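Local coordinates for protein 6-O-methylguanine DNA methyltransferase (PDB 2B6C) that is of unknown function but probably takes part in the repair of alkylated DNA, at residues 94-97 with 98-102. Sequence-based numbering, arbitrary orientation.
Sequences FKAY and VPQKA. With SO4 (sulfate ion), chain I.
Gln100 folds its side chain back over the preceding turn and gives NE2 to the main-chain O of Ala96, at 2.9 Å with an N-H...O angle of 158°. The acceptor lies almost in the Gln100 amide plane, whereas NE2 stands well above the carbonyl plane of Ala96. CG lies beside the backbone N (chi1 -54°) and the extended chain beyond carries the amide back to this carbonyl; OE1 is taken by Gln65. The Lys95 chain bends at its last torsion (chi4 -62°) and hydrogen-bonds through NZ, at 2.9 Å, to O3 of a sulfate, probably from the crystallisation liquor, that Asn140 and the backbone N atoms of Glu136 and Asn137 also hold. Two backbone bonds close successive, overlapping turns, Val98 N to Lys95 O at 3.1 Å and Gln100 N to Tyr97 O at 3.0 Å, the latter bent. The first belongs to the 3-10 turn 95-97 that follows helix 88-94; the second closes a type I beta turn, 97-100, in the loop before helix 104-120, linking successive helices of the AlkD-like repeat fold. Pro99 sets CD 3.4 Å from Lys95 O. NE2 of Gln100 lies obliquely off the Tyr97 ring, 3.9 Å from CD1, the ring and amide planes only modestly inclined; the Tyr97 OH bonds to Glu61, and Trp110 and Tyr64 meet the ring. Val98 is buried against Trp110, Phe114 and Phe132.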
loop_
_atom_site.group_PDB
_atom_site.type_symbol
_atom_site.label_atom_id
_atom_site.label_comp_id
_atom_site.label_asym_id
_atom_site.label_seq_id
_atom_site.Cartn_x
_atom_site.Cartn_y
_atom_site.Cartn_z
ATOM N N PHE B 94 2.016 15.340 13.409
ATOM C CA PHE B 94 3.399 14.949 13.060
ATOM C C PHE B 94 4.343 16.143 12.764
ATOM O O PHE B 94 5.552 15.988 12.811
ATOM C CB PHE B 94 3.454 13.998 11.869
ATOM C CG PHE B 94 3.159 12.552 12.195
ATOM C CD1 PHE B 94 4.093 11.760 12.868
ATOM C CD2 PHE B 94 1.962 11.962 11.771
ATOM C CE1 PHE B 94 3.834 10.405 13.113
ATOM C CE2 PHE B 94 1.687 10.614 12.025
ATOM C CZ PHE B 94 2.637 9.838 12.695
ATOM N N LYS B 95 3.793 17.317 12.454
ATOM C CA LYS B 95 4.632 18.490 12.192
ATOM C C LYS B 95 5.516 18.826 13.404
ATOM O O LYS B 95 6.622 19.334 13.231
ATOM C CB LYS B 95 3.804 19.719 11.718
ATOM C CG LYS B 95 4.592 21.055 11.847
ATOM C CD LYS B 95 4.036 22.220 11.053
ATOM C CE LYS B 95 4.855 23.501 11.338
ATOM N NZ LYS B 95 4.754 23.881 12.788
ATOM N N ALA B 96 5.043 18.503 14.616
ATOM C CA ALA B 96 5.829 18.690 15.826
ATOM C C ALA B 96 7.207 18.006 15.781
ATOM O O ALA B 96 8.124 18.434 16.481
ATOM C CB ALA B 96 5.035 18.273 17.118
ATOM N N TYR B 97 7.352 16.953 14.983
ATOM C CA TYR B 97 8.620 16.221 14.890
ATOM C C TYR B 97 9.650 16.868 13.963
ATOM O O TYR B 97 10.846 16.636 14.125
ATOM C CB TYR B 97 8.413 14.794 14.394
ATOM C CG TYR B 97 7.810 13.830 15.380
ATOM C CD1 TYR B 97 8.557 13.325 16.436
ATOM C CD2 TYR B 97 6.488 13.391 15.226
ATOM C CE1 TYR B 97 7.997 12.410 17.345
ATOM C CE2 TYR B 97 5.909 12.483 16.126
ATOM C CZ TYR B 97 6.670 11.996 17.184
ATOM O OH TYR B 97 6.105 11.082 18.079
ATOM N N VAL B 98 9.212 17.667 13.002
ATOM C CA VAL B 98 10.120 18.178 11.976
ATOM C C VAL B 98 11.338 18.974 12.549
ATOM O O VAL B 98 12.472 18.662 12.218
ATOM C CB VAL B 98 9.344 18.933 10.850
ATOM C CG1 VAL B 98 10.326 19.649 9.905
ATOM C CG2 VAL B 98 8.441 17.954 10.078
ATOM N N PRO B 99 11.095 19.941 13.468
ATOM C CA PRO B 99 12.183 20.634 14.145
ATOM C C PRO B 99 12.934 19.815 15.235
ATOM O O PRO B 99 14.035 20.240 15.649
ATOM C CB PRO B 99 11.491 21.844 14.826
ATOM C CG PRO B 99 10.067 21.725 14.611
ATOM C CD PRO B 99 9.765 20.439 13.886
ATOM N N GLN B 100 12.372 18.688 15.693
ATOM C CA GLN B 100 13.059 17.843 16.684
ATOM C C GLN B 100 14.159 16.962 16.085
ATOM O O GLN B 100 13.923 16.247 15.086
ATOM C CB GLN B 100 12.101 16.943 17.462
ATOM C CG GLN B 100 10.928 17.598 18.152
ATOM C CD GLN B 100 10.062 16.518 18.832
ATOM O OE1 GLN B 100 10.580 15.636 19.526
ATOM N NE2 GLN B 100 8.761 16.574 18.621
ATOM N N LYS B 101 15.352 17.008 16.708
ATOM C CA LYS B 101 16.530 16.271 16.262
ATOM C C LYS B 101 16.744 16.513 14.736
ATOM O O LYS B 101 16.973 15.580 13.973
ATOM C CB LYS B 101 16.398 14.765 16.568
ATOM C CG LYS B 101 15.883 14.457 17.972
ATOM C CD LYS B 101 16.006 12.978 18.272
ATOM C CE LYS B 101 15.958 12.643 19.751
ATOM N NZ LYS B 101 16.460 11.252 19.928
ATOM N N ALA B 102 16.648 17.767 14.334
ATOM C CA ALA B 102 16.561 18.139 12.937
ATOM C C ALA B 102 17.907 18.313 12.272
ATOM O O ALA B 102 18.800 19.026 12.794
ATOM C CB ALA B 102 15.751 19.430 12.780
HETATM S S SO4 I . 7.285 27.125 13.446
HETATM O O1 SO4 I . 7.217 26.705 14.846
HETATM O O2 SO4 I . 6.823 28.521 13.288
HETATM O O3 SO4 I . 6.341 26.299 12.670
HETATM O O4 SO4 I . 8.672 26.969 12.962
#